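Local coordinates for protein kappa-carrageenase (Zobellia galactanivorans, PDB 5OCR) that probably hydrolyses kappa-carrageenan, a sulfated galactan of red algal cell walls, through its family 16 glycoside hydrolase domain, at residues 71-76 with 270-275; 243-248 with 266-271. All coordinates share one frame; numbering follows the deposited sequence. Where two conformers were deposited one is given.

How the interactions relate
Interaction 1 pairs the end of strand 67-74 with the start of strand 273-285, and interaction 2 sets the loop and short strand at 243-248 against the end of helix 262-267. Along the chain 71-76 comes first, then 243-248, then 266-275, so interaction 1 spans nearly 200 residues and interaction 2 under 20. Their centres lie 10 Å apart. Ile271 is common to the two contacts, and they also touch where His74 ND1 packs 3.8 Å from Leu268 CD2. The helical excursion between strands 252-255 and 273-285 is packed at one end of the jellyroll of this glycoside hydrolase domain.

Interaction 1: 71-76 with 270-275; sequences TMRHNA and DIPTSM
Thr71 and Ser274 face each other as a non-hydrogen-bonded antiparallel pair, with both side chains on the same face of the sheet. Each holds its hydroxyl anti to its own carbonyl carbon (chi1 -58° and -63°), and in the serine conformer described the two oxygens meet, Thr71 OG1 lying 2.9 Å from Ser274 OG in a hydrogen bond whose proton is not assigned. In that conformer Ser274 OG also bonds Glu69. The other branch of Thr71 turns to the proline: its CG2 is 3.6 Å from Pro272 CB. That methyl also sits over the centre of one face of the Arg73 guanidinium, 3.8 Å above the plane, while Arg73 NH1 approaches Pro272 CB at 3.9 Å. Lys59 O takes a hydrogen bond from Arg73 NH2.

Met72 and Thr273 form the neighbouring hydrogen-bonded pair and point to the opposite face. Met72 N donates to Thr273 O at 2.9 Å, nearly in line with the carbonyl; the return bond from Thr273 N to Met72 O is weak. Thr273 OG1 finds its partners in Asp110 and Ile111, whereas Met72 bends away to Leu239, Leu241 and Val115. Beyond this pair Ile271 CG2 packs 3.6 Å from His74 N and 4.0 Å from His74 CB, and Ile271 CD1 lies 4.3 Å from Met72 CG. A cis peptide precedes Pro272, at the turn into the strand. This is antiparallel pairing of sequence-distant strands, as found in the beta-jellyroll of family 16 glycoside hydrolases.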
ATOM      1  N   THR A  71      -8.077  -3.113 -10.219  1.00 19.50           N
ATOM      2  CA  THR A  71      -9.235  -3.982  -9.998  1.00 21.49           C
ATOM      3  C   THR A  71      -8.838  -5.354  -9.464  1.00 21.09           C
ATOM      4  O   THR A  71      -7.855  -5.971  -9.992  1.00 22.01           O
ATOM      5  CB  THR A  71     -10.000  -4.156 -11.358  1.00 21.97           C
ATOM      6  OG1 THR A  71     -10.376  -2.848 -11.820  1.00 22.80           O
ATOM      7  CG2 THR A  71     -11.306  -4.963 -11.208  1.00 21.87           C
ATOM      8  N   MET A  72      -9.571  -5.830  -8.475  1.00 20.74           N
ATOM      9  CA  MET A  72      -9.461  -7.229  -7.976  1.00 20.31           C
ATOM     10  C   MET A  72     -10.462  -8.091  -8.741  1.00 20.51           C
ATOM     11  O   MET A  72     -11.641  -7.775  -8.752  1.00 20.80           O
ATOM     12  CB  MET A  72      -9.810  -7.238  -6.477  1.00 20.65           C
ATOM     13  CG  MET A  72      -9.674  -8.645  -5.838  1.00 21.18           C
ATOM     14  SD  MET A  72      -7.970  -9.165  -5.747  1.00 21.22           S
ATOM     15  CE  MET A  72      -7.293  -7.913  -4.576  1.00 21.39           C
ATOM     16  N   ARG A  73      -9.998  -9.166  -9.406  1.00 20.86           N
ATOM     17  CA  ARG A  73     -10.896 -10.005 -10.235  1.00 21.37           C
ATOM     18  C   ARG A  73     -10.822 -11.440  -9.749  1.00 21.36           C
ATOM     19  O   ARG A  73      -9.775 -11.902  -9.240  1.00 21.18           O
ATOM     20  CB  ARG A  73     -10.406 -10.037 -11.694  1.00 22.81           C
ATOM     21  CG  ARG A  73     -10.662  -8.676 -12.346  1.00 25.94           C
ATOM     22  CD  ARG A  73     -10.438  -8.782 -13.836  1.00 28.50           C
ATOM     23  NE  ARG A  73     -10.295  -7.421 -14.385  1.00 28.33           N
ATOM     24  CZ  ARG A  73     -11.293  -6.580 -14.616  1.00 29.20           C
ATOM     25  NH1 ARG A  73     -12.564  -6.950 -14.362  1.00 29.15           N
ATOM     26  NH2 ARG A  73     -11.038  -5.362 -15.115  1.00 30.10           N
ATOM     27  N   HIS A  74     -11.919 -12.167  -9.901  1.00 21.47           N
ATOM     28  CA  HIS A  74     -11.933 -13.581  -9.487  1.00 23.13           C
ATOM     29  C   HIS A  74     -11.495 -14.396 -10.679  1.00 23.91           C
ATOM     30  O   HIS A  74     -12.005 -14.207 -11.801  1.00 25.62           O
ATOM     31  CB  HIS A  74     -13.389 -13.964  -9.111  1.00 23.09           C
ATOM     32  CG  HIS A  74     -13.564 -15.389  -8.685  1.00 24.15           C
ATOM     33  ND1 HIS A  74     -14.745 -16.039  -8.879  1.00 24.96           N
ATOM     34  CD2 HIS A  74     -12.760 -16.233  -7.950  1.00 23.92           C
ATOM     35  CE1 HIS A  74     -14.628 -17.303  -8.356  1.00 25.23           C
ATOM     36  NE2 HIS A  74     -13.445 -17.422  -7.803  1.00 25.33           N
ATOM     37  N   ASN A  75     -10.592 -15.348 -10.457  1.00 23.74           N
ATOM     38  CA  ASN A  75     -10.169 -16.219 -11.582  1.00 25.50           C
ATOM     39  C   ASN A  75     -11.368 -16.937 -12.248  1.00 26.99           C
ATOM     40  O   ASN A  75     -12.220 -17.503 -11.562  1.00 26.78           O
ATOM     41  CB  ASN A  75      -9.152 -17.261 -11.160  1.00 24.55           C
ATOM     42  CG  ASN A  75      -7.877 -16.642 -10.601  1.00 24.47           C
ATOM     43  OD1 ASN A  75      -7.678 -15.424 -10.654  1.00 22.82           O
ATOM     44  ND2 ASN A  75      -7.003 -17.482 -10.092  1.00 23.68           N
ATOM     45  N   ALA A  76     -11.419 -16.864 -13.573  1.00 28.55           N
ATOM     46  CA  ALA A  76     -12.402 -17.618 -14.379  1.00 30.95           C
ATOM     47  C   ALA A  76     -12.536 -19.043 -13.832  1.00 30.15           C
ATOM     48  O   ALA A  76     -11.517 -19.735 -13.558  1.00 28.03           O
ATOM     49  CB  ALA A  76     -11.998 -17.666 -15.857  1.00 32.82           C
ATOM     50  N   ASP A 270     -19.859  -9.170  -5.218  1.00 32.51           N
ATOM     51  CA  ASP A 270     -19.251  -7.814  -5.192  1.00 30.79           C
ATOM     52  C   ASP A 270     -17.872  -7.706  -5.847  1.00 29.58           C
ATOM     53  O   ASP A 270     -17.218  -6.666  -5.781  1.00 26.98           O
ATOM     54  CB  ASP A 270     -19.218  -7.282  -3.760  1.00 32.92           C
ATOM     55  CG  ASP A 270     -20.607  -7.167  -3.185  1.00 40.45           C
ATOM     56  OD1 ASP A 270     -21.486  -6.701  -3.944  1.00 41.46           O
ATOM     57  OD2 ASP A 270     -20.831  -7.566  -2.014  1.00 41.49           O
ATOM     58  N   ILE A 271     -17.459  -8.774  -6.502  1.00 26.47           N
ATOM     59  CA  ILE A 271     -16.231  -8.846  -7.284  1.00 27.26           C
ATOM     60  C   ILE A 271     -16.651  -8.903  -8.759  1.00 26.91           C
ATOM     61  O   ILE A 271     -17.515  -9.716  -9.071  1.00 28.38           O
ATOM     62  CB  ILE A 271     -15.382 -10.091  -6.846  1.00 26.31           C
ATOM     63  CG1 ILE A 271     -14.946 -10.007  -5.333  1.00 26.13           C
ATOM     64  CG2 ILE A 271     -14.215 -10.258  -7.808  1.00 27.26           C
ATOM     65  CD1 ILE A 271     -13.880  -8.901  -5.112  1.00 26.04           C
ATOM     66  N   PRO A 272     -16.008  -8.130  -9.683  1.00 28.02           N
ATOM     67  CA  PRO A 272     -14.771  -7.346  -9.458  1.00 24.90           C
ATOM     68  C   PRO A 272     -15.050  -6.078  -8.640  1.00 25.42           C
ATOM     69  O   PRO A 272     -16.220  -5.566  -8.623  1.00 25.13           O
ATOM     70  CB  PRO A 272     -14.309  -7.004 -10.876  1.00 26.94           C
ATOM     71  CG  PRO A 272     -15.607  -7.042 -11.718  1.00 27.43           C
ATOM     72  CD  PRO A 272     -16.347  -8.209 -11.126  1.00 28.82           C
ATOM     73  N   THR A 273     -14.004  -5.565  -7.978  1.00 22.38           N
ATOM     74  CA  THR A 273     -14.177  -4.291  -7.299  1.00 22.26           C
ATOM     75  C   THR A 273     -12.892  -3.506  -7.553  1.00 22.02           C
ATOM     76  O   THR A 273     -11.826  -4.133  -7.872  1.00 20.80           O
ATOM     77  CB  THR A 273     -14.427  -4.525  -5.790  1.00 22.00           C
ATOM     78  OG1 THR A 273     -14.825  -3.257  -5.211  1.00 22.28           O
ATOM     79  CG2 THR A 273     -13.171  -5.045  -5.003  1.00 21.85           C
ATOM     80  N   SER A 274     -12.963  -2.158  -7.473  1.00 21.28           N
ATOM     81  CA  SER A 274     -11.846  -1.360  -7.932  1.00 21.59           C
ATOM     82  C   SER A 274     -11.541  -0.259  -6.944  1.00 21.03           C
ATOM     83  O   SER A 274     -12.448   0.231  -6.284  1.00 23.37           O
ATOM     84  CB  SER A 274     -12.215  -0.688  -9.232  1.00 22.61           C
ATOM     85  OG  SER A 274     -12.458  -1.658 -10.263  0.50 24.04           O
ATOM     86  N   MET A 275     -10.234   0.048  -6.793  1.00 20.19           N
ATOM     87  CA  MET A 275      -9.787   1.371  -6.262  1.00 19.28           C
ATOM     88  C   MET A 275      -9.478   2.322  -7.406  1.00 19.69           C
ATOM     89  O   MET A 275      -9.203   1.887  -8.523  1.00 19.52           O
ATOM     90  CB  MET A 275      -8.546   1.271  -5.309  1.00 18.72           C
ATOM     91  CG  MET A 275      -7.320   0.716  -6.064  1.00 18.90           C
ATOM     92  SD  MET A 275      -5.909   0.485  -4.973  1.00 19.35           S
ATOM     93  CE  MET A 275      -5.377   2.163  -4.688  1.00 20.06           C
TER

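Interaction 2: 243-248 with 266-271; sequences KPFVKF and EKLSDI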
ATOM      1  N   LYS A 243      -9.477 -10.591   4.329  1.00 24.00           N
ATOM      2  CA  LYS A 243     -10.534 -11.478   4.806  1.00 26.33           C
ATOM      3  C   LYS A 243     -11.884 -10.852   4.322  1.00 25.45           C
ATOM      4  O   LYS A 243     -12.041  -9.559   4.338  1.00 23.96           O
ATOM      5  CB  LYS A 243     -10.345 -11.533   6.271  1.00 30.44           C
ATOM      6  CG  LYS A 243     -11.397 -10.922   7.096  1.00 38.49           C
ATOM      7  CD  LYS A 243     -11.141 -11.571   8.457  1.00 43.91           C
ATOM      8  CE  LYS A 243     -12.003 -10.986   9.551  1.00 48.37           C
ATOM      9  NZ  LYS A 243     -13.289 -11.714   9.608  1.00 48.23           N
ATOM     10  N   PRO A 244     -12.883 -11.673   3.910  1.00 25.24           N
ATOM     11  CA  PRO A 244     -13.006 -13.099   4.099  1.00 26.94           C
ATOM     12  C   PRO A 244     -12.254 -13.950   3.035  1.00 26.68           C
ATOM     13  O   PRO A 244     -12.372 -15.153   3.056  1.00 27.20           O
ATOM     14  CB  PRO A 244     -14.522 -13.322   4.034  1.00 26.98           C
ATOM     15  CG  PRO A 244     -14.975 -12.340   2.975  1.00 26.75           C
ATOM     16  CD  PRO A 244     -14.041 -11.121   3.188  1.00 26.56           C
ATOM     17  N   PHE A 245     -11.485 -13.326   2.139  1.00 24.95           N
ATOM     18  CA  PHE A 245     -10.807 -14.084   1.069  1.00 26.08           C
ATOM     19  C   PHE A 245      -9.410 -14.554   1.459  1.00 28.13           C
ATOM     20  O   PHE A 245      -8.760 -15.240   0.699  1.00 28.48           O
ATOM     21  CB  PHE A 245     -10.685 -13.211  -0.163  1.00 23.63           C
ATOM     22  CG  PHE A 245     -12.007 -12.769  -0.717  1.00 24.39           C
ATOM     23  CD1 PHE A 245     -12.955 -13.717  -1.151  1.00 24.67           C
ATOM     24  CD2 PHE A 245     -12.327 -11.416  -0.785  1.00 23.63           C
ATOM     25  CE1 PHE A 245     -14.171 -13.289  -1.700  1.00 24.88           C
ATOM     26  CE2 PHE A 245     -13.545 -10.975  -1.341  1.00 24.47           C
ATOM     27  CZ  PHE A 245     -14.446 -11.901  -1.808  1.00 25.45           C
ATOM     28  N   VAL A 246      -8.927 -14.148   2.625  1.00 27.33           N
ATOM     29  CA  VAL A 246      -7.664 -14.646   3.100  1.00 29.78           C
ATOM     30  C   VAL A 246      -7.828 -14.885   4.594  1.00 34.37           C
ATOM     31  O   VAL A 246      -8.724 -14.332   5.240  1.00 33.55           O
ATOM     32  CB  VAL A 246      -6.529 -13.637   2.901  1.00 28.00           C
ATOM     33  CG1 VAL A 246      -6.519 -13.068   1.485  1.00 26.94           C
ATOM     34  CG2 VAL A 246      -6.766 -12.428   3.786  1.00 31.31           C
ATOM     35  N   LYS A 247      -6.891 -15.645   5.143  1.00 37.19           N
ATOM     36  CA  LYS A 247      -6.909 -15.975   6.565  1.00 44.42           C
ATOM     37  C   LYS A 247      -5.485 -16.021   7.037  1.00 46.84           C
ATOM     38  O   LYS A 247      -4.640 -16.710   6.465  1.00 45.33           O
ATOM     39  CB  LYS A 247      -7.608 -17.306   6.816  1.00 45.69           C
ATOM     40  CG  LYS A 247      -7.349 -17.950   8.169  1.00 57.29           C
ATOM     41  CD  LYS A 247      -8.212 -17.369   9.285  1.00 60.21           C
ATOM     42  CE  LYS A 247      -8.422 -18.382  10.418  1.00 63.39           C
ATOM     43  NZ  LYS A 247      -7.147 -18.791  11.099  1.00 66.71           N
ATOM     44  N   PHE A 248      -5.247 -15.286   8.103  1.00 52.47           N
ATOM     45  CA  PHE A 248      -3.934 -15.181   8.662  1.00 58.89           C
ATOM     46  C   PHE A 248      -3.543 -16.402   9.497  1.00 62.63           C
ATOM     47  O   PHE A 248      -4.194 -16.757  10.497  1.00 59.81           O
ATOM     48  CB  PHE A 248      -3.825 -13.915   9.488  1.00 60.77           C
ATOM     49  CG  PHE A 248      -2.468 -13.692  10.046  1.00 69.69           C
ATOM     50  CD1 PHE A 248      -1.608 -12.772   9.454  1.00 68.89           C
ATOM     51  CD2 PHE A 248      -2.036 -14.419  11.167  1.00 73.66           C
ATOM     52  CE1 PHE A 248      -0.344 -12.575   9.970  1.00 73.19           C
ATOM     53  CE2 PHE A 248      -0.768 -14.226  11.688  1.00 76.81           C
ATOM     54  CZ  PHE A 248       0.073 -13.298  11.087  1.00 75.09           C
ATOM     55  N   GLU A 266     -20.469 -15.314  -0.457  1.00 31.82           N
ATOM     56  CA  GLU A 266     -21.454 -14.237  -0.636  1.00 38.15           C
ATOM     57  C   GLU A 266     -20.820 -12.926  -1.074  1.00 34.40           C
ATOM     58  O   GLU A 266     -21.411 -12.209  -1.885  1.00 36.20           O
ATOM     59  CB  GLU A 266     -22.451 -14.126   0.510  1.00 45.80           C
ATOM     60  CG  GLU A 266     -21.823 -13.868   1.846  1.00 51.52           C
ATOM     61  CD  GLU A 266     -22.638 -12.882   2.649  1.00 62.77           C
ATOM     62  OE1 GLU A 266     -23.714 -12.446   2.145  1.00 67.33           O
ATOM     63  OE2 GLU A 266     -22.204 -12.531   3.779  1.00 63.98           O
ATOM     64  N   LYS A 267     -19.605 -12.618  -0.635  1.00 31.51           N
ATOM     65  CA  LYS A 267     -18.905 -11.423  -1.242  1.00 33.91           C
ATOM     66  C   LYS A 267     -18.516 -11.533  -2.736  1.00 30.76           C
ATOM     67  O   LYS A 267     -18.152 -10.540  -3.356  1.00 29.76           O
ATOM     68  CB  LYS A 267     -17.652 -11.022  -0.467  1.00 35.31           C
ATOM     69  CG  LYS A 267     -17.968 -10.525   0.914  1.00 39.12           C
ATOM     70  CD  LYS A 267     -17.184  -9.276   1.182  1.00 38.60           C
ATOM     71  CE  LYS A 267     -17.635  -8.707   2.494  1.00 38.74           C
ATOM     72  NZ  LYS A 267     -17.858  -7.275   2.227  1.00 37.05           N
ATOM     73  N   LEU A 268     -18.493 -12.740  -3.326  1.00 30.68           N
ATOM     74  CA  LEU A 268     -18.213 -12.834  -4.791  1.00 31.08           C
ATOM     75  C   LEU A 268     -19.133 -12.053  -5.675  1.00 36.01           C
ATOM     76  O   LEU A 268     -18.731 -11.609  -6.769  1.00 37.02           O
ATOM     77  CB  LEU A 268     -18.153 -14.289  -5.276  1.00 32.77           C
ATOM     78  CG  LEU A 268     -16.988 -15.138  -4.820  1.00 31.36           C
ATOM     79  CD1 LEU A 268     -17.386 -16.525  -5.280  1.00 32.03           C
ATOM     80  CD2 LEU A 268     -15.636 -14.716  -5.434  1.00 32.22           C
ATOM     81  N   SER A 269     -20.363 -11.800  -5.217  1.00 34.00           N
ATOM     82  CA  SER A 269     -21.282 -11.000  -6.008  0.50 33.80           C
ATOM     83  C   SER A 269     -20.751  -9.574  -6.144  1.00 34.07           C
ATOM     84  O   SER A 269     -21.127  -8.879  -7.070  1.00 34.39           O
ATOM     85  CB  SER A 269     -22.708 -11.005  -5.419  0.50 34.59           C
ATOM     86  OG  SER A 269     -22.792 -10.237  -4.223  0.50 31.26           O
ATOM     87  N   ASP A 270     -19.859  -9.170  -5.218  1.00 32.51           N
ATOM     88  CA  ASP A 270     -19.251  -7.814  -5.192  1.00 30.79           C
ATOM     89  C   ASP A 270     -17.872  -7.706  -5.847  1.00 29.58           C
ATOM     90  O   ASP A 270     -17.218  -6.666  -5.781  1.00 26.98           O
ATOM     91  CB  ASP A 270     -19.218  -7.282  -3.760  1.00 32.92           C
ATOM     92  CG  ASP A 270     -20.607  -7.167  -3.185  1.00 40.45           C
ATOM     93  OD1 ASP A 270     -21.486  -6.701  -3.944  1.00 41.46           O
ATOM     94  OD2 ASP A 270     -20.831  -7.566  -2.014  1.00 41.49           O
ATOM     95  N   ILE A 271     -17.459  -8.774  -6.502  1.00 26.47           N
ATOM     96  CA  ILE A 271     -16.231  -8.846  -7.284  1.00 27.26           C
ATOM     97  C   ILE A 271     -16.651  -8.903  -8.759  1.00 26.91           C
ATOM     98  O   ILE A 271     -17.515  -9.716  -9.071  1.00 28.38           O
ATOM     99  CB  ILE A 271     -15.382 -10.091  -6.846  1.00 26.31           C
ATOM    100  CG1 ILE A 271     -14.946 -10.007  -5.333  1.00 26.13           C
ATOM    101  CG2 ILE A 271     -14.215 -10.258  -7.808  1.00 27.26           C
ATOM    102  CD1 ILE A 271     -13.880  -8.901  -5.112  1.00 26.04           C
TER
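Phe245 meets Lys267, Leu268 and Ile271 through the far end of its ring, and the contact is apolar throughout. The closest approach joins Phe245 CZ to Lys267 CB at 3.6 Å. Ile271 reaches the same ring carbon tip to tip, its CG1 lying 4.0 Å from Phe245 CZ, and Leu268 CD2 is 4.3 Å from the adjacent Phe245 CE1. With CG anti to the carbonyl carbon (chi1 -61°), the phenylalanine side chain continues from a CB that already points toward 266-271; Ala264 of the helix and the ring of Phe86, on strand 86-97, also touch it.

Pro244, preceded by a cis peptide, adds a second apolar patch. Its ring and the lysine chain cross at about a right angle, with Pro244 CG 4.1 Å from Lys267 CG. Here the aliphatic part of the lysine does the packing, while its ammonium leads elsewhere and NZ bonds the backbone oxygen of Glu113.

No hydrogen bond joins the two segments. Backbone bonds instead shape 266-271 internally: Asp270 N donates to Lys267 O at 2.9 Å and Ile271 N to Leu268 O at 3.1 Å, keeping 267-271 coiled and carrying Leu268 and Ile271 to the phenylalanine. This is apolar packing near the surface, in which Phe245, with Pro244 beside it, joins the base of the 246-249/252-255 hairpin to helix 262-267 and the residues that follow it, beside the jellyroll.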